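Local coordinates for DNA damage response protein Rtt109, putative (Neosartorya fumigata, PDB 5ZB9) that probably transfers acetyl groups from acetyl-CoA to lysines of histone H3, in DNA replication and the DNA damage response, at residues 238-241 with 242-246; 426-429 with 430-434; 11-14 with 15-18. All blocks are in the same frame, centred on the assembly; numbering follows the deposited sequence.

In the fold
From the N terminus the contacts come in series, interaction 3, then 1, then 2, with no nesting or crossing. Each is a local turn of helix, so none closes a long loop. Residues 11-18 cover much of helix 9-16 and the residues after it, and join them to helix 111-127, strand 22-35 and R469 and N470, close to the end of the modelled chain. Residues 238-246 hold the short helix 241-244 with the turn that leads into it, packed on strands 202-208, 317-324 and 133-140. Residues 426-434 end helix 421-432, packed on helix 439-457 and strand 50-61. Interaction 1 lies across the chain's centre from both others, centres about 36 Å (interaction 2) and 34 Å (interaction 3) apart.

Interaction 1. Residues 238-241 with 242-246; sequences SYPL and HQLCD
P240 O receives the backbone N of Q243 at 3.2 Å, and L244 N lies 3.3 Å from the same P240 O in a weaker bond, so one carbonyl at the N-cap starts the short helix 241-244. The next carbonyl closes it: L241 O takes C245 N at 2.8 Å nearly end-on, while L244 N approaches L241 O from above the carbonyl plane. On the apolar side, L244 CD2 lies 3.8 Å from Y239 CE1 and 4.1 Å from P240 CG, which places this methyl against both the tyrosine ring and the proline. L241 extends its side chain anti to the backbone N (chi1 172°), and its CD1 reaches C245 SG at 3.8 Å.

Ahead of the helix, P240 is the centre of an inverse gamma turn, closed by the bond from L241 N to Y239 O. In the second shell, Y239 OH is hydrogen-bonded to L255 O and its ring meets W320 edge-to-face; Q243 OE1 accepts from N324 ND2. P240 also packs on F206, W320 and V322, setting the turn against strands 202-208 and 317-324.

Two carbonyls thus serve three successive amides, Q243 to C245, with L244 N shared between them. Backbone bonds at P240 O and L241 O hold the turn, while Y239, P240 and L244 supply its apolar contact with each other and with the sheet.

Interaction 2. Residues 426-429 with 430-434; sequences AAIN and FLIDQ
I428 and I432 meet because their first torsions set the branches along the same flank of helix 421-432: I428 CG2 stands anti to its own amide nitrogen, while I432 has CG1 beside the backbone N (chi1 -62°) and an extended chain beyond it. The CD1 methyl of I432 consequently crosses I428 at an angle, 4.0 Å from I428 CG2, an i to i+4 pair on the last turns of the alpha-helix.

The backbone follows the same spacing. F430 N donates to A426 O at 3.0 Å and I432 N to I428 O, also at 3.0 Å, the latter in the carbonyl plane; the bond from L431 N to A427 O is weak. D433 N then bonds to N429 O at 2.9 Å, although D433 itself has left the helix. I432 CG1 also lies against the carbonyl that its own amide bonds, 3.2 Å from I428 O.

Surroundings differ round the helix. I428 and L431 rest on F56 of strand 50-61, and L431 also touches F148 and F436, whereas N429 and D433 are exposed to solvent. W449 of helix 439-457 packs on both F430 and L431, and its indole NE1 donates to A427 O, giving that carbonyl a second partner beside the weak helical one. The side chain of L431 is about 12 Å from those of A94 and S96, which bind CoA in another structure of this protein.

At the C-terminal end, Q434 folds back over F430. Its NE2 lies above one face of the phenyl ring, displaced toward the rim, and donates to F430 O at 2.9 Å with an N-H...O angle of 156°, the acceptor oxygen lying in the plane of the Q434 amide.

Interaction 3. Residues 11-14 with 15-18; sequences DSLA and KVLP
Helix 9-16 carries an i to i+4 salt bridge between D11 and K15. The lysine NZ lies 2.8 Å from D11 OD2 and meets it from above the carboxylate plane. K15 sends CG beside its backbone N and runs extended until chi4 (77°), where the chain bends and turns NZ onto the acid. The other carboxylate oxygen, D11 OD1, is in a salt bridge with R469 NH2, so the acid is held between two cations.

The backbone bonds are mixed in spacing. K15 N bonds to D11 O at 3.2 Å and weakly to S12 O. L13 O takes two amides: L17 N at 3.1 Å, tilted 17° from the carbonyl plane, and V16 N at 3.3 Å, from above that plane. L17 also brings CD1 to 3.8 Å from L13 CG. These two leucines face inward, L13 onto I115 and A118 of helix 111-127 and onto I25, L17 onto L111 and V23.

The side chains of V16 and L17 are about 8 Å from those of R113 and L112 respectively, both of which bind CoA in another structure of this protein.

With a cation at each of its oxygens, D11 would be expected to stay ionised, and its charge ties this N-terminal helix to R469, near the end of the modelled chain.

Interaction 1. Residues 238-241 with 242-246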
loop_
_atom_site.group_PDB
_atom_site.type_symbol
_atom_site.label_atom_id
_atom_site.label_comp_id
_atom_site.label_asym_id
_atom_site.label_seq_id
_atom_site.Cartn_x
_atom_site.Cartn_y
_atom_site.Cartn_z
ATOM N N SER A 238 7.772 -11.881 10.037
ATOM C CA SER A 238 8.930 -11.064 10.387
ATOM C C SER A 238 9.023 -9.810 9.527
ATOM O O SER A 238 8.203 -9.588 8.641
ATOM C CB SER A 238 10.221 -11.883 10.264
ATOM O OG SER A 238 10.299 -12.516 9.001
ATOM N N TYR A 239 10.029 -8.990 9.809
ATOM C CA TYR A 239 10.300 -7.786 9.044
ATOM C C TYR A 239 11.518 -8.007 8.145
ATOM O O TYR A 239 12.594 -8.348 8.629
ATOM C CB TYR A 239 10.525 -6.611 9.991
ATOM C CG TYR A 239 10.931 -5.318 9.316
ATOM C CD1 TYR A 239 10.063 -4.658 8.459
ATOM C CD2 TYR A 239 12.168 -4.743 9.564
ATOM C CE1 TYR A 239 10.427 -3.474 7.856
ATOM C CE2 TYR A 239 12.539 -3.558 8.965
ATOM C CZ TYR A 239 11.668 -2.928 8.115
ATOM O OH TYR A 239 12.034 -1.751 7.510
ATOM N N PRO A 240 11.348 -7.814 6.829
ATOM C CA PRO A 240 12.382 -8.135 5.837
ATOM C C PRO A 240 13.519 -7.119 5.832
ATOM O O PRO A 240 13.788 -6.515 4.793
ATOM C CB PRO A 240 11.612 -8.094 4.516
ATOM C CG PRO A 240 10.578 -7.025 4.755
ATOM C CD PRO A 240 10.161 -7.204 6.202
ATOM N N LEU A 241 14.167 -6.953 6.983
ATOM C CA LEU A 241 15.198 -5.936 7.200
ATOM C C LEU A 241 16.315 -5.901 6.153
ATOM O O LEU A 241 16.647 -4.842 5.630
ATOM C CB LEU A 241 15.820 -6.134 8.580
ATOM C CG LEU A 241 17.042 -5.277 8.893
ATOM C CD1 LEU A 241 16.688 -3.788 8.913
ATOM C CD2 LEU A 241 17.633 -5.718 10.209
ATOM N N HIS A 242 16.889 -7.057 5.847
ATOM C CA HIS A 242 18.047 -7.106 4.966
ATOM C C HIS A 242 17.715 -6.832 3.508
ATOM O O HIS A 242 18.604 -6.502 2.728
ATOM C CB HIS A 242 18.752 -8.453 5.118
ATOM C CG HIS A 242 19.364 -8.634 6.471
ATOM N ND1 HIS A 242 18.704 -9.255 7.510
ATOM C CD2 HIS A 242 20.546 -8.209 6.975
ATOM C CE1 HIS A 242 19.469 -9.234 8.589
ATOM N NE2 HIS A 242 20.590 -8.602 8.292
ATOM N N GLN A 243 16.441 -6.934 3.140
ATOM C CA GLN A 243 16.039 -6.616 1.770
ATOM C C GLN A 243 15.711 -5.133 1.606
ATOM O O GLN A 243 15.776 -4.591 0.508
ATOM C CB GLN A 243 14.842 -7.461 1.348
ATOM C CG GLN A 243 15.098 -8.956 1.359
ATOM C CD GLN A 243 14.026 -9.724 0.607
ATOM O OE1 GLN A 243 13.963 -9.677 -0.625
ATOM N NE2 GLN A 243 13.170 -10.429 1.344
ATOM N N LEU A 244 15.373 -4.483 2.712
ATOM C CA LEU A 244 14.969 -3.084 2.695
ATOM C C LEU A 244 16.095 -2.132 3.084
ATOM O O LEU A 244 16.110 -0.981 2.655
ATOM C CB LEU A 244 13.792 -2.880 3.646
ATOM C CG LEU A 244 12.381 -2.903 3.070
ATOM C CD1 LEU A 244 12.218 -4.014 2.043
ATOM C CD2 LEU A 244 11.380 -3.048 4.209
ATOM N N CYS A 245 17.024 -2.609 3.908
ATOM C CA CYS A 245 18.091 -1.760 4.442
ATOM C C CYS A 245 19.490 -2.264 4.113
ATOM O O CYS A 245 19.804 -3.434 4.313
ATOM C CB CYS A 245 17.946 -1.637 5.951
ATOM S SG CYS A 245 16.362 -0.963 6.441
ATOM N N ASP A 246 20.330 -1.361 3.623
ATOM C CA ASP A 246 21.697 -1.699 3.241
ATOM C C ASP A 246 22.594 -1.913 4.456
ATOM O O ASP A 246 23.533 -2.706 4.412
ATOM C CB ASP A 246 22.283 -0.603 2.355
ATOM C CG ASP A 246 22.279 0.756 3.036
ATOM O OD1 ASP A 246 21.222 1.433 3.020
ATOM O OD2 ASP A 246 23.334 1.146 3.591
#

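Interaction 2. Residues 426-429 with 430-434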
loop_
_atom_site.group_PDB
_atom_site.type_symbol
_atom_site.label_atom_id
_atom_site.label_comp_id
_atom_site.label_asym_id
_atom_site.label_seq_id
_atom_site.Cartn_x
_atom_site.Cartn_y
_atom_site.Cartn_z
ATOM N N ALA A 426 -6.610 18.938 -4.530
ATOM C CA ALA A 426 -7.934 19.550 -4.618
ATOM C C ALA A 426 -8.982 18.508 -4.972
ATOM O O ALA A 426 -10.125 18.600 -4.536
ATOM C CB ALA A 426 -7.943 20.688 -5.639
ATOM N N ALA A 427 -8.589 17.510 -5.756
ATOM C CA ALA A 427 -9.514 16.450 -6.143
ATOM C C ALA A 427 -9.883 15.590 -4.942
ATOM O O ALA A 427 -11.052 15.249 -4.756
ATOM C CB ALA A 427 -8.917 15.590 -7.257
ATOM N N ILE A 428 -8.889 15.243 -4.126
ATOM C CA ILE A 428 -9.139 14.418 -2.939
ATOM C C ILE A 428 -9.894 15.204 -1.866
ATOM O O ILE A 428 -10.858 14.706 -1.282
ATOM C CB ILE A 428 -7.829 13.856 -2.327
ATOM C CG1 ILE A 428 -7.022 13.086 -3.378
ATOM C CG2 ILE A 428 -8.136 12.960 -1.138
ATOM C CD1 ILE A 428 -7.819 12.025 -4.106
ATOM N N ASN A 429 -9.468 16.438 -1.617
ATOM C CA ASN A 429 -10.136 17.266 -0.621
ATOM C C ASN A 429 -11.585 17.548 -0.976
ATOM O O ASN A 429 -12.444 17.550 -0.098
ATOM C CB ASN A 429 -9.390 18.574 -0.430
ATOM C CG ASN A 429 -8.082 18.384 0.281
ATOM O OD1 ASN A 429 -7.930 17.461 1.084
ATOM N ND2 ASN A 429 -7.119 19.247 -0.011
ATOM N N PHE A 430 -11.858 17.784 -2.257
ATOM C CA PHE A 430 -13.230 18.004 -2.705
ATOM C C PHE A 430 -14.095 16.801 -2.344
ATOM O O PHE A 430 -15.214 16.949 -1.855
ATOM C CB PHE A 430 -13.281 18.255 -4.214
ATOM C CG PHE A 430 -14.652 18.615 -4.723
ATOM C CD1 PHE A 430 -15.047 19.946 -4.815
ATOM C CD2 PHE A 430 -15.548 17.626 -5.106
ATOM C CE1 PHE A 430 -16.305 20.279 -5.278
ATOM C CE2 PHE A 430 -16.818 17.954 -5.564
ATOM C CZ PHE A 430 -17.196 19.282 -5.652
ATOM N N LEU A 431 -13.561 15.611 -2.587
ATOM C CA LEU A 431 -14.279 14.377 -2.317
ATOM C C LEU A 431 -14.570 14.234 -0.829
ATOM O O LEU A 431 -15.661 13.832 -0.431
ATOM C CB LEU A 431 -13.473 13.176 -2.823
ATOM C CG LEU A 431 -14.107 11.790 -2.680
ATOM C CD1 LEU A 431 -15.499 11.747 -3.317
ATOM C CD2 LEU A 431 -13.196 10.721 -3.282
ATOM N N ILE A 432 -13.581 14.571 -0.013
ATOM C CA ILE A 432 -13.712 14.477 1.433
ATOM C C ILE A 432 -14.747 15.479 1.945
ATOM O O ILE A 432 -15.434 15.218 2.923
ATOM C CB ILE A 432 -12.353 14.712 2.126
ATOM C CG1 ILE A 432 -11.353 13.636 1.702
ATOM C CG2 ILE A 432 -12.500 14.715 3.638
ATOM C CD1 ILE A 432 -9.965 13.847 2.266
ATOM N N ASP A 433 -14.879 16.613 1.266
ATOM C CA ASP A 433 -15.841 17.634 1.676
ATOM C C ASP A 433 -17.289 17.306 1.308
ATOM O O ASP A 433 -18.177 18.128 1.525
ATOM C CB ASP A 433 -15.478 18.990 1.064
ATOM C CG ASP A 433 -14.170 19.547 1.601
ATOM O OD1 ASP A 433 -13.701 19.070 2.662
ATOM O OD2 ASP A 433 -13.613 20.469 0.959
ATOM N N GLN A 434 -17.535 16.122 0.753
ATOM C CA GLN A 434 -18.878 15.788 0.289
ATOM C C GLN A 434 -19.643 14.981 1.324
ATOM O O GLN A 434 -19.149 14.746 2.421
ATOM C CB GLN A 434 -18.819 15.029 -1.038
ATOM C CG GLN A 434 -18.067 15.775 -2.120
ATOM C CD GLN A 434 -18.642 17.157 -2.390
ATOM O OE1 GLN A 434 -19.842 17.304 -2.604
ATOM N NE2 GLN A 434 -17.786 18.172 -2.382
#

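Interaction 3. Residues 11-14 with 15-18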
loop_
_atom_site.group_PDB
_atom_site.type_symbol
_atom_site.label_atom_id
_atom_site.label_comp_id
_atom_site.label_asym_id
_atom_site.label_seq_id
_atom_site.Cartn_x
_atom_site.Cartn_y
_atom_site.Cartn_z
ATOM N N ASP A 11 -9.157 -2.744 -18.486
ATOM C CA ASP A 11 -9.159 -4.061 -19.094
ATOM C C ASP A 11 -8.717 -5.146 -18.116
ATOM O O ASP A 11 -9.283 -6.241 -18.100
ATOM C CB ASP A 11 -8.258 -4.081 -20.321
ATOM C CG ASP A 11 -8.550 -5.254 -21.228
ATOM O OD1 ASP A 11 -9.731 -5.409 -21.637
ATOM O OD2 ASP A 11 -7.601 -6.023 -21.513
ATOM N N SER A 12 -7.699 -4.846 -17.313
ATOM C CA SER A 12 -7.242 -5.778 -16.287
ATOM C C SER A 12 -8.379 -6.102 -15.341
ATOM O O SER A 12 -8.624 -7.262 -14.999
ATOM C CB SER A 12 -6.067 -5.193 -15.502
ATOM O OG SER A 12 -5.004 -4.842 -16.370
ATOM N N LEU A 13 -9.076 -5.046 -14.942
ATOM C CA LEU A 13 -10.173 -5.120 -13.994
ATOM C C LEU A 13 -11.344 -5.909 -14.560
ATOM O O LEU A 13 -12.018 -6.645 -13.838
ATOM C CB LEU A 13 -10.605 -3.701 -13.609
ATOM C CG LEU A 13 -11.626 -3.502 -12.498
ATOM C CD1 LEU A 13 -11.145 -4.145 -11.214
ATOM C CD2 LEU A 13 -11.851 -2.017 -12.294
ATOM N N ALA A 14 -11.580 -5.749 -15.857
ATOM C CA ALA A 14 -12.680 -6.428 -16.537
ATOM C C ALA A 14 -12.486 -7.935 -16.525
ATOM O O ALA A 14 -13.443 -8.698 -16.403
ATOM C CB ALA A 14 -12.810 -5.929 -17.966
ATOM N N LYS A 15 -11.233 -8.355 -16.648
ATOM C CA LYS A 15 -10.898 -9.772 -16.666
ATOM C C LYS A 15 -11.127 -10.481 -15.324
ATOM O O LYS A 15 -11.333 -11.692 -15.300
ATOM C CB LYS A 15 -9.443 -9.963 -17.085
ATOM C CG LYS A 15 -9.121 -9.590 -18.512
ATOM C CD LYS A 15 -7.745 -10.138 -18.856
ATOM C CE LYS A 15 -7.197 -9.558 -20.137
ATOM N NZ LYS A 15 -6.684 -8.176 -19.936
ATOM N N VAL A 16 -11.079 -9.748 -14.211
ATOM C CA VAL A 16 -11.229 -10.388 -12.904
ATOM C C VAL A 16 -12.639 -10.246 -12.337
ATOM O O VAL A 16 -13.052 -11.042 -11.496
ATOM C CB VAL A 16 -10.209 -9.843 -11.865
ATOM C CG1 VAL A 16 -8.798 -9.906 -12.419
ATOM C CG2 VAL A 16 -10.551 -8.424 -11.427
ATOM N N LEU A 17 -13.383 -9.247 -12.796
ATOM C CA LEU A 17 -14.742 -9.044 -12.285
ATOM C C LEU A 17 -15.688 -10.078 -12.874
ATOM O O LEU A 17 -15.543 -10.469 -14.027
ATOM C CB LEU A 17 -15.246 -7.626 -12.591
ATOM C CG LEU A 17 -14.573 -6.485 -11.819
ATOM C CD1 LEU A 17 -15.093 -5.139 -12.272
ATOM C CD2 LEU A 17 -14.780 -6.652 -10.321
ATOM N N PRO A 18 -16.654 -10.542 -12.074
ATOM C CA PRO A 18 -17.634 -11.509 -12.579
ATOM C C PRO A 18 -18.402 -10.984 -13.790
ATOM O O PRO A 18 -18.723 -9.797 -13.858
ATOM C CB PRO A 18 -18.570 -11.712 -11.389
ATOM C CG PRO A 18 -17.737 -11.379 -10.196
ATOM C CD PRO A 18 -16.815 -10.286 -10.631
#